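Long-range contacts in putative dienelactone hydrolase (Klebsiella pneumoniae subsp. pneumoniae MGH 78578, PDB 3F67), which probably acts as an alpha/beta-hydrolase of the dienelactone hydrolase family, hydrolysing an ester or lactone substrate that has not been identified: residues S10-Q14 with A98-V103; A20-P25 with G59-P65; P33-Q39 with R116-F122; G126-W130 with A142-K148. One frame throughout, in Å; residues are numbered along the deposited sequence.

Contact 1 of 4, residues S10-Q14 with A98-V103; sequences SIPSQ and ADLDHV
His102, in an m rotamer (chi1 -76°), lays one face of its imidazole under the backbone of Ser13: Ser13 CA stands 4.0 Å from the ring centroid and 29° off the normal, a CH-pi contact. The ring is held in place within its own helix, since His102 ND1 donates to Ala98 O at 2.8 Å. Residues 10-13 are extended and cross helix 98-103 at 122°, the axes 7.9 Å apart, with CA atoms nearest at Ser13-His102 (5.6 Å) and Ile11-Val103 (6.4 Å). Ser13, chi1 t, donates from OG to Asp99 OD1 (2.7 Å); the same carboxylate also forms a salt bridge with Arg70. One water bridges the backbones, donating to Pro12 O and to His102 O, each at 2.8 Å. On the buried side Ile11 CD1 meets Val103 CG2 at 4.0 Å. This is helix-on-sheet packing at the margin of the fold: the end of outermost strand 4-13 lies across helix 93-108, beside strand 16-25, while Val103 also packs on Ile63 and Pro65 of strand 61-65.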
# COMPACT_ATOMS: atom_id res chain seq x y z
N SER A 10 -17.77 -0.75 -7.43
CA SER A 10 -16.93 -0.48 -8.57
C SER A 10 -16.43 0.92 -8.31
O SER A 10 -17.14 1.74 -7.71
CB SER A 10 -17.75 -0.48 -9.86
OG SER A 10 -18.19 -1.78 -10.19
N ILE A 11 -15.22 1.18 -8.77
CA ILE A 11 -14.71 2.53 -8.77
C ILE A 11 -14.50 2.93 -10.22
O ILE A 11 -13.76 2.27 -10.96
CB ILE A 11 -13.43 2.61 -7.94
CG1 ILE A 11 -13.88 2.45 -6.46
CG2 ILE A 11 -12.72 3.99 -8.18
CD1 ILE A 11 -12.85 2.54 -5.47
N PRO A 12 -15.15 4.03 -10.64
CA PRO A 12 -15.00 4.46 -12.04
C PRO A 12 -13.55 4.90 -12.26
O PRO A 12 -13.00 5.66 -11.47
CB PRO A 12 -15.99 5.65 -12.16
CG PRO A 12 -16.95 5.52 -10.99
CD PRO A 12 -16.14 4.84 -9.88
N SER A 13 -12.89 4.38 -13.29
CA SER A 13 -11.44 4.61 -13.36
C SER A 13 -10.90 4.55 -14.77
O SER A 13 -10.88 3.48 -15.40
CB SER A 13 -10.66 3.64 -12.44
OG SER A 13 -9.29 4.05 -12.29
N GLN A 14 -10.42 5.71 -15.24
CA GLN A 14 -9.89 5.85 -16.60
C GLN A 14 -10.85 5.23 -17.66
O GLN A 14 -10.41 4.65 -18.66
CB GLN A 14 -8.46 5.26 -16.68
CG GLN A 14 -7.52 5.72 -15.54
CD GLN A 14 -6.10 5.15 -15.63
OE1 GLN A 14 -5.69 4.22 -14.88
NE2 GLN A 14 -5.33 5.74 -16.53
N ALA A 98 -2.56 6.23 -11.43
CA ALA A 98 -3.77 6.89 -11.90
C ALA A 98 -5.03 6.22 -11.31
O ALA A 98 -6.00 6.89 -10.94
CB ALA A 98 -3.84 6.89 -13.46
N ASP A 99 -5.00 4.90 -11.19
CA ASP A 99 -6.12 4.19 -10.55
C ASP A 99 -6.24 4.59 -9.07
O ASP A 99 -7.36 4.69 -8.55
CB ASP A 99 -5.96 2.66 -10.66
CG ASP A 99 -6.27 2.13 -12.06
OD1 ASP A 99 -7.00 2.83 -12.83
OD2 ASP A 99 -5.79 1.04 -12.41
N LEU A 100 -5.11 4.74 -8.37
CA LEU A 100 -5.20 5.15 -6.97
C LEU A 100 -5.81 6.55 -6.87
O LEU A 100 -6.60 6.82 -5.93
CB LEU A 100 -3.86 5.12 -6.29
CG LEU A 100 -3.25 3.71 -6.24
CD1 LEU A 100 -1.83 3.74 -5.67
CD2 LEU A 100 -4.16 2.73 -5.41
N ASP A 101 -5.44 7.44 -7.81
CA ASP A 101 -6.10 8.78 -7.85
C ASP A 101 -7.62 8.62 -8.00
O ASP A 101 -8.38 9.40 -7.39
CB ASP A 101 -5.63 9.63 -9.03
CG ASP A 101 -4.16 10.06 -8.92
OD1 ASP A 101 -3.58 10.13 -7.79
OD2 ASP A 101 -3.60 10.35 -10.00
N HIS A 102 -8.06 7.65 -8.82
CA HIS A 102 -9.52 7.49 -8.99
C HIS A 102 -10.19 6.95 -7.74
O HIS A 102 -11.37 7.24 -7.46
CB HIS A 102 -9.84 6.64 -10.23
CG HIS A 102 -9.69 7.41 -11.50
ND1 HIS A 102 -8.46 7.65 -12.08
CD2 HIS A 102 -10.59 8.06 -12.28
CE1 HIS A 102 -8.61 8.38 -13.17
NE2 HIS A 102 -9.90 8.63 -13.33
N VAL A 103 -9.46 6.13 -6.99
CA VAL A 103 -10.00 5.64 -5.72
C VAL A 103 -10.19 6.87 -4.78
O VAL A 103 -11.23 7.00 -4.11
CB VAL A 103 -9.01 4.65 -5.05
CG1 VAL A 103 -9.50 4.37 -3.58
CG2 VAL A 103 -8.94 3.35 -5.87
O HOH W 1 -13.37 7.47 -9.39

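Contact 2 of 4, residues A20-P25 with G59-P65; sequences AYHARP and GYLAIAP
Four backbone hydrogen bonds set the register: Tyr21 N to Ala64 O (3.0 Å), Ala64 N to Tyr21 O (2.9 Å), Ala23 N to Ala62 O (3.0 Å) and Ala62 N to Ala23 O (2.9 Å). They define an antiparallel ladder, strands 20-25 and 61-65 running at 169° with axes 4.6 Å apart, and it joins the antiparallel margin of the alpha/beta-hydrolase sheet to its parallel part, which begins with strand 61-65 itself and continues with strand 32-38. Tyr21-Ala64 and Ala23-Ala62 are hydrogen-bonded pairs (CA-CA 5.3 and 5.4 Å); Ala20-Pro65 and His22-Ile63 are non-hydrogen-bonded pairs, closer at 4.1 and 4.4 Å. Between these bonds CA-H...O contacts add to the ladder, among them His22 CA to Ala62 O at 3.2 Å. Tyr21, Ala23, Ala62 and Ala64 share the face covered by helix 46-57, where Tyr21, chi1 t, reaches Arg53 with its hydroxyl. On the other face Ala20 CB touches Ile63 CG2 (4.2 Å), and Ile63 packs on helix 93-108. Gly59, phi 110°, closes the preceding helix in a Schellman motif, and Pro25 CD rests 3.3 Å from Tyr60 O. Arg24, chi1 p, bonds through NH1 to the carbonyl of His110, and one face of its guanidinium lies over Leu61, NH2 to CD1 3.8 Å.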
# COMPACT_ATOMS: atom_id res chain seq x y z
N ALA A 20 -13.59 -2.99 -6.09
CA ALA A 20 -12.89 -2.63 -4.84
C ALA A 20 -13.68 -3.08 -3.66
O ALA A 20 -14.91 -3.13 -3.71
CB ALA A 20 -12.65 -1.13 -4.76
N TYR A 21 -12.97 -3.34 -2.57
CA TYR A 21 -13.63 -3.68 -1.31
C TYR A 21 -13.49 -2.45 -0.42
O TYR A 21 -12.46 -1.77 -0.48
CB TYR A 21 -12.87 -4.85 -0.67
CG TYR A 21 -13.49 -5.35 0.64
CD1 TYR A 21 -14.65 -6.13 0.64
CD2 TYR A 21 -12.88 -5.05 1.85
CE1 TYR A 21 -15.21 -6.58 1.86
CE2 TYR A 21 -13.40 -5.52 3.05
CZ TYR A 21 -14.57 -6.27 3.04
OH TYR A 21 -15.09 -6.72 4.23
N HIS A 22 -14.49 -2.17 0.39
CA HIS A 22 -14.38 -1.04 1.33
C HIS A 22 -15.00 -1.36 2.67
O HIS A 22 -15.95 -2.15 2.75
CB HIS A 22 -14.99 0.28 0.73
CG HIS A 22 -16.45 0.18 0.43
ND1 HIS A 22 -17.43 0.66 1.27
CD2 HIS A 22 -17.10 -0.35 -0.64
CE1 HIS A 22 -18.63 0.39 0.75
NE2 HIS A 22 -18.45 -0.21 -0.41
N ALA A 23 -14.45 -0.77 3.72
CA ALA A 23 -14.96 -0.97 5.08
C ALA A 23 -14.88 0.37 5.79
O ALA A 23 -13.95 1.15 5.54
CB ALA A 23 -14.06 -2.02 5.86
N ARG A 24 -15.81 0.60 6.72
CA ARG A 24 -15.79 1.87 7.46
C ARG A 24 -16.53 1.70 8.77
O ARG A 24 -17.31 0.74 8.92
CB ARG A 24 -16.52 2.96 6.66
CG ARG A 24 -18.03 2.67 6.53
CD ARG A 24 -18.66 3.69 5.58
NE ARG A 24 -18.35 3.36 4.17
CZ ARG A 24 -18.56 4.21 3.16
NH1 ARG A 24 -19.07 5.43 3.40
NH2 ARG A 24 -18.27 3.85 1.91
N PRO A 25 -16.31 2.62 9.72
CA PRO A 25 -17.14 2.59 10.94
C PRO A 25 -18.63 2.79 10.64
O PRO A 25 -18.99 3.59 9.76
CB PRO A 25 -16.64 3.77 11.78
CG PRO A 25 -15.68 4.53 10.94
CD PRO A 25 -15.32 3.72 9.72
N GLY A 59 -11.44 3.56 12.81
CA GLY A 59 -12.12 4.80 12.43
C GLY A 59 -11.90 5.28 11.00
O GLY A 59 -12.38 6.37 10.66
N TYR A 60 -11.24 4.45 10.18
CA TYR A 60 -10.91 4.82 8.80
C TYR A 60 -11.92 4.24 7.78
O TYR A 60 -12.52 3.17 8.01
CB TYR A 60 -9.51 4.28 8.44
CG TYR A 60 -8.45 4.96 9.23
CD1 TYR A 60 -8.08 6.29 8.91
CD2 TYR A 60 -7.83 4.33 10.32
CE1 TYR A 60 -7.13 6.97 9.68
CE2 TYR A 60 -6.89 5.01 11.07
CZ TYR A 60 -6.53 6.31 10.73
OH TYR A 60 -5.61 6.99 11.48
N LEU A 61 -12.12 4.98 6.69
CA LEU A 61 -12.74 4.43 5.45
C LEU A 61 -11.58 3.79 4.70
O LEU A 61 -10.73 4.50 4.11
CB LEU A 61 -13.40 5.54 4.61
CG LEU A 61 -13.77 5.18 3.14
CD1 LEU A 61 -14.67 3.95 3.13
CD2 LEU A 61 -14.49 6.42 2.50
N ALA A 62 -11.52 2.47 4.73
CA ALA A 62 -10.39 1.76 4.12
C ALA A 62 -10.87 1.13 2.82
O ALA A 62 -11.93 0.47 2.79
CB ALA A 62 -9.91 0.62 5.07
N ILE A 63 -10.10 1.33 1.77
CA ILE A 63 -10.56 0.91 0.40
C ILE A 63 -9.44 0.15 -0.28
O ILE A 63 -8.33 0.69 -0.38
CB ILE A 63 -10.94 2.14 -0.48
CG1 ILE A 63 -12.06 2.95 0.19
CG2 ILE A 63 -11.44 1.65 -1.88
CD1 ILE A 63 -12.10 4.42 -0.32
N ALA A 64 -9.70 -1.09 -0.73
CA ALA A 64 -8.67 -1.88 -1.43
C ALA A 64 -9.16 -2.12 -2.87
O ALA A 64 -10.05 -2.95 -3.09
CB ALA A 64 -8.50 -3.24 -0.75
N PRO A 65 -8.54 -1.45 -3.84
CA PRO A 65 -8.89 -1.67 -5.27
C PRO A 65 -8.21 -2.92 -5.87
O PRO A 65 -7.07 -3.25 -5.52
CB PRO A 65 -8.36 -0.40 -5.95
CG PRO A 65 -7.14 -0.01 -5.12
CD PRO A 65 -7.57 -0.33 -3.67

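Contact 3 of 4, residues P33-Q39 with R116-F122; sequences PIVIVVQ and RLLITGF
Branched aliphatic side chains fill the centre: Ile36 CB lies 4.0 Å from Ile119 CG1, Val38 CG2 3.7 Å from Ile119 CD1, and Leu117 CD1 reaches both Ile34 CG2 (3.8 Å) and Ile36 CD1 (3.9 Å). Ile34 and Ile36 are m and Leu117 and Ile119 t at chi1; this face packs against helices 93-108 and 124-133. Val35, Val37, Leu118 and Thr120 occupy the other face, where Val35 CG2 meets Leu118 CD1 at 4.0 Å and helix 46-57 covers the valines. The strands are parallel, at 24° with axes 4.4 Å apart, in register from Ile34-Leu117 to Val38-Gly121. Bonds alternate in direction: Ile34 N to Arg116 O (2.9 Å), Leu118 N to Ile34 O (2.8 Å), Ile36 N to Leu118 O (3.0 Å), Thr120 N to Ile36 O (2.9 Å), Val38 N to Thr120 O (2.8 Å) and Phe122 N to Val38 O (3.2 Å). A CB on Gly121 would clash, 3.0 Å from Val38 CB. At the N-terminal end Pro33 CD lies over one face of the Arg116 guanidinium, 3.7 Å from NH1; Arg116 salt-bridges to Tyr241. Apolar packing on both faces and six backbone bonds mark two interior strands, and 116-122 leads into a probable nucleophile elbow at Cys123.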
# COMPACT_ATOMS: atom_id res chain seq x y z
N PRO A 33 -11.46 10.02 7.61
CA PRO A 33 -10.11 9.87 7.01
C PRO A 33 -10.10 8.59 6.15
O PRO A 33 -10.76 7.56 6.52
CB PRO A 33 -9.19 9.70 8.25
CG PRO A 33 -10.13 9.16 9.35
CD PRO A 33 -11.51 9.67 9.06
N ILE A 34 -9.38 8.64 5.02
CA ILE A 34 -9.40 7.55 4.05
C ILE A 34 -8.07 6.83 4.09
O ILE A 34 -7.03 7.50 4.04
CB ILE A 34 -9.54 8.15 2.62
CG1 ILE A 34 -10.84 8.99 2.51
CG2 ILE A 34 -9.41 7.05 1.53
CD1 ILE A 34 -10.75 10.04 1.43
N VAL A 35 -8.08 5.50 4.16
CA VAL A 35 -6.83 4.76 3.93
C VAL A 35 -7.02 3.91 2.67
O VAL A 35 -7.81 2.93 2.67
CB VAL A 35 -6.41 3.86 5.14
CG1 VAL A 35 -5.08 3.11 4.80
CG2 VAL A 35 -6.26 4.70 6.41
N ILE A 36 -6.29 4.25 1.62
CA ILE A 36 -6.25 3.34 0.45
C ILE A 36 -5.31 2.18 0.84
O ILE A 36 -4.23 2.43 1.38
CB ILE A 36 -5.71 4.07 -0.72
CG1 ILE A 36 -6.68 5.23 -1.12
CG2 ILE A 36 -5.50 3.11 -1.93
CD1 ILE A 36 -6.13 6.03 -2.31
N VAL A 37 -5.73 0.94 0.60
CA VAL A 37 -4.94 -0.22 1.02
C VAL A 37 -4.46 -0.89 -0.27
O VAL A 37 -5.30 -1.32 -1.11
CB VAL A 37 -5.82 -1.22 1.80
CG1 VAL A 37 -5.01 -2.48 2.13
CG2 VAL A 37 -6.30 -0.56 3.13
N VAL A 38 -3.14 -1.00 -0.45
CA VAL A 38 -2.62 -1.56 -1.71
C VAL A 38 -2.18 -3.01 -1.52
O VAL A 38 -1.31 -3.32 -0.68
CB VAL A 38 -1.42 -0.78 -2.28
CG1 VAL A 38 -1.14 -1.21 -3.77
CG2 VAL A 38 -1.65 0.73 -2.22
N GLN A 39 -2.81 -3.88 -2.32
CA GLN A 39 -2.58 -5.35 -2.31
C GLN A 39 -1.12 -5.78 -2.50
O GLN A 39 -0.27 -5.00 -2.98
CB GLN A 39 -3.37 -5.87 -3.53
CG GLN A 39 -2.87 -5.22 -4.81
CD GLN A 39 -3.52 -5.84 -6.05
OE1 GLN A 39 -4.65 -5.50 -6.39
NE2 GLN A 39 -2.83 -6.79 -6.69
N ARG A 116 -8.04 14.31 3.96
CA ARG A 116 -7.50 13.34 4.95
C ARG A 116 -7.18 12.03 4.24
O ARG A 116 -7.56 10.92 4.67
CB ARG A 116 -8.52 13.14 6.10
CG ARG A 116 -8.93 14.47 6.74
CD ARG A 116 -9.92 14.24 7.91
NE ARG A 116 -9.25 13.48 9.01
CZ ARG A 116 -9.91 12.99 10.06
NH1 ARG A 116 -11.23 13.16 10.17
NH2 ARG A 116 -9.24 12.33 11.03
N LEU A 117 -6.40 12.15 3.18
CA LEU A 117 -6.04 10.96 2.39
C LEU A 117 -4.76 10.33 2.86
O LEU A 117 -3.73 11.00 2.97
CB LEU A 117 -5.87 11.33 0.90
CG LEU A 117 -5.69 10.18 -0.10
CD1 LEU A 117 -6.93 9.27 -0.26
CD2 LEU A 117 -5.23 10.77 -1.49
N LEU A 118 -4.83 9.02 3.07
CA LEU A 118 -3.69 8.22 3.62
C LEU A 118 -3.56 6.96 2.76
O LEU A 118 -4.51 6.56 2.07
CB LEU A 118 -4.01 7.82 5.06
CG LEU A 118 -4.30 8.96 6.02
CD1 LEU A 118 -4.94 8.42 7.29
CD2 LEU A 118 -3.04 9.77 6.31
N ILE A 119 -2.39 6.30 2.80
CA ILE A 119 -2.27 5.06 2.05
C ILE A 119 -1.33 4.11 2.79
O ILE A 119 -0.35 4.54 3.42
CB ILE A 119 -1.75 5.34 0.62
CG1 ILE A 119 -1.74 4.08 -0.23
CG2 ILE A 119 -0.37 6.06 0.63
CD1 ILE A 119 -1.46 4.41 -1.78
N THR A 120 -1.64 2.82 2.72
CA THR A 120 -0.70 1.80 3.19
C THR A 120 -0.69 0.65 2.19
O THR A 120 -1.70 0.39 1.51
CB THR A 120 -1.05 1.33 4.63
OG1 THR A 120 0.06 0.58 5.16
CG2 THR A 120 -2.35 0.48 4.68
N GLY A 121 0.41 -0.05 2.10
CA GLY A 121 0.48 -1.13 1.10
C GLY A 121 1.54 -2.13 1.48
O GLY A 121 2.46 -1.80 2.22
N PHE A 122 1.42 -3.35 0.94
CA PHE A 122 2.23 -4.48 1.41
C PHE A 122 2.92 -5.14 0.24
O PHE A 122 2.28 -5.40 -0.76
CB PHE A 122 1.31 -5.53 2.10
CG PHE A 122 0.56 -4.94 3.25
CD1 PHE A 122 1.08 -5.02 4.54
CD2 PHE A 122 -0.65 -4.27 3.02
CE1 PHE A 122 0.37 -4.40 5.65
CE2 PHE A 122 -1.33 -3.62 4.07
CZ PHE A 122 -0.82 -3.70 5.38

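Contact 4 of 4, residues G126-W130 with A142-K148; sequences GRITW and AVAWYGK
Thr129, chi1 m, turns its methyl to the strand: CG2 lies 3.7 Å from Ala142 CB, 3.6 Å from Val143 O and 3.9 Å from Ala144 CB, while its OG1 bonds back to Gly125 O. Trp130, chi1 -74° and chi2 106°, swings its indole over Ala144, whose CB sits 3.9 Å from the five-membered ring centroid, 29° off the normal, a CH-pi contact; its NE1 bonds to the hydroxyl of Tyr176. Helix 126-130 and strand 142-145 run at 148°, axes 6.7 Å apart, as the helix and second strand of a beta-alpha-beta unit begun by strand 116-122, the alpha/beta-hydrolase crossover that follows the probable nucleophile elbow. Two glycines permit the close approach, CA to CA 4.0 Å at Gly126-Gly147: a CB on Gly126 would fall 2.4 Å from Trp145 O, and one on Gly147 2.2 Å from Arg127 N. Arg127 is extended, t through chi3; its CG touches Lys148 O at 3.6 Å, and its guanidinium pairs with Asp93 in a salt bridge and with His160 in a hydrogen bond.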
# COMPACT_ATOMS: atom_id res chain seq x y z
N GLY A 126 3.71 -2.15 -1.20
CA GLY A 126 4.59 -1.28 -0.41
C GLY A 126 5.48 -0.48 -1.34
O GLY A 126 5.76 0.67 -1.05
N ARG A 127 5.91 -1.08 -2.45
CA ARG A 127 6.66 -0.27 -3.43
C ARG A 127 5.77 0.80 -4.03
O ARG A 127 6.16 1.96 -4.15
CB ARG A 127 7.29 -1.17 -4.50
CG ARG A 127 7.91 -0.34 -5.66
CD ARG A 127 8.58 -1.25 -6.68
NE ARG A 127 8.92 -0.51 -7.91
CZ ARG A 127 8.05 -0.24 -8.87
NH1 ARG A 127 6.79 -0.70 -8.80
NH2 ARG A 127 8.45 0.44 -9.95
N ILE A 128 4.56 0.40 -4.42
CA ILE A 128 3.57 1.34 -4.99
C ILE A 128 3.29 2.48 -4.01
O ILE A 128 3.16 3.64 -4.42
CB ILE A 128 2.27 0.55 -5.37
CG1 ILE A 128 2.53 -0.43 -6.53
CG2 ILE A 128 1.11 1.52 -5.68
CD1 ILE A 128 3.02 0.24 -7.83
N THR A 129 3.23 2.14 -2.73
CA THR A 129 3.03 3.13 -1.68
C THR A 129 4.08 4.26 -1.75
O THR A 129 3.72 5.43 -1.71
CB THR A 129 2.96 2.46 -0.28
OG1 THR A 129 1.74 1.71 -0.22
CG2 THR A 129 2.83 3.53 0.85
N TRP A 130 5.37 3.90 -1.84
CA TRP A 130 6.40 4.93 -2.00
C TRP A 130 6.16 5.77 -3.25
O TRP A 130 6.26 7.00 -3.21
CB TRP A 130 7.78 4.27 -2.14
CG TRP A 130 8.37 3.70 -0.87
CD1 TRP A 130 8.46 2.36 -0.51
CD2 TRP A 130 9.00 4.45 0.19
NE1 TRP A 130 9.13 2.25 0.72
CE2 TRP A 130 9.45 3.51 1.16
CE3 TRP A 130 9.22 5.83 0.41
CZ2 TRP A 130 10.11 3.90 2.33
CZ3 TRP A 130 9.88 6.23 1.59
CH2 TRP A 130 10.33 5.26 2.53
N ALA A 142 1.88 8.14 4.42
CA ALA A 142 1.96 6.82 3.78
C ALA A 142 2.75 5.87 4.67
O ALA A 142 3.70 6.29 5.35
CB ALA A 142 2.66 6.90 2.39
N VAL A 143 2.34 4.61 4.68
CA VAL A 143 3.06 3.53 5.40
C VAL A 143 3.29 2.38 4.43
O VAL A 143 2.33 1.74 3.97
CB VAL A 143 2.30 3.05 6.67
CG1 VAL A 143 3.09 1.89 7.39
CG2 VAL A 143 2.15 4.29 7.65
N ALA A 144 4.58 2.11 4.12
CA ALA A 144 4.95 1.10 3.11
C ALA A 144 5.50 -0.10 3.87
O ALA A 144 6.46 0.04 4.67
CB ALA A 144 6.01 1.68 2.20
N TRP A 145 4.91 -1.28 3.66
CA TRP A 145 5.43 -2.48 4.30
C TRP A 145 6.23 -3.30 3.29
O TRP A 145 5.67 -3.74 2.30
CB TRP A 145 4.32 -3.36 4.81
CG TRP A 145 3.34 -2.71 5.78
CD1 TRP A 145 2.43 -1.70 5.51
CD2 TRP A 145 3.09 -3.13 7.15
NE1 TRP A 145 1.66 -1.45 6.65
CE2 TRP A 145 2.02 -2.33 7.64
CE3 TRP A 145 3.67 -4.10 8.00
CZ2 TRP A 145 1.52 -2.46 8.99
CZ3 TRP A 145 3.15 -4.30 9.31
CH2 TRP A 145 2.08 -3.46 9.79
N TYR A 146 7.51 -3.48 3.60
CA TYR A 146 8.46 -4.32 2.82
C TYR A 146 8.21 -4.25 1.32
O TYR A 146 7.95 -5.28 0.66
CB TYR A 146 8.45 -5.76 3.35
CG TYR A 146 7.14 -6.27 3.92
CD1 TYR A 146 6.15 -6.82 3.09
CD2 TYR A 146 6.92 -6.28 5.30
CE1 TYR A 146 4.96 -7.32 3.62
CE2 TYR A 146 5.73 -6.81 5.83
CZ TYR A 146 4.77 -7.30 5.01
OH TYR A 146 3.62 -7.81 5.52
N GLY A 147 8.31 -3.02 0.79
CA GLY A 147 8.25 -2.75 -0.65
C GLY A 147 9.67 -2.64 -1.21
O GLY A 147 10.52 -1.94 -0.64
N LYS A 148 9.92 -3.30 -2.35
CA LYS A 148 11.21 -3.21 -3.04
C LYS A 148 11.64 -1.77 -3.25
O LYS A 148 10.83 -0.95 -3.71
CB LYS A 148 11.10 -3.85 -4.43
CG LYS A 148 12.29 -3.54 -5.30
CD LYS A 148 11.95 -3.61 -6.81
CE LYS A 148 11.03 -4.75 -7.06
NZ LYS A 148 11.61 -5.98 -6.44

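Contacts 3 and 4 lie deepest, each centred about 6 Å from the centre of the chain; contact 2 is also buried, at about 13 Å, whereas contact 1 is partly exposed, at about 15 Å. All four reach one sheet. Contacts 2 and 3 share a strand border, where Val35 N and Val37 N face Leu61 O and Ile63 O at 2.8 Å, and contact 3 meets contact 4 where Gly121 O lies 2.9 Å from Trp145 N. Helix 93-108 ties contact 1 in: Val103 packs on Ile63 and Ile36, Leu100 on Ile128. The strand pairs rest on backbone ladders; the helix-strand contacts have none, contact 1 using a side-chain bond and water, contact 4 close packing.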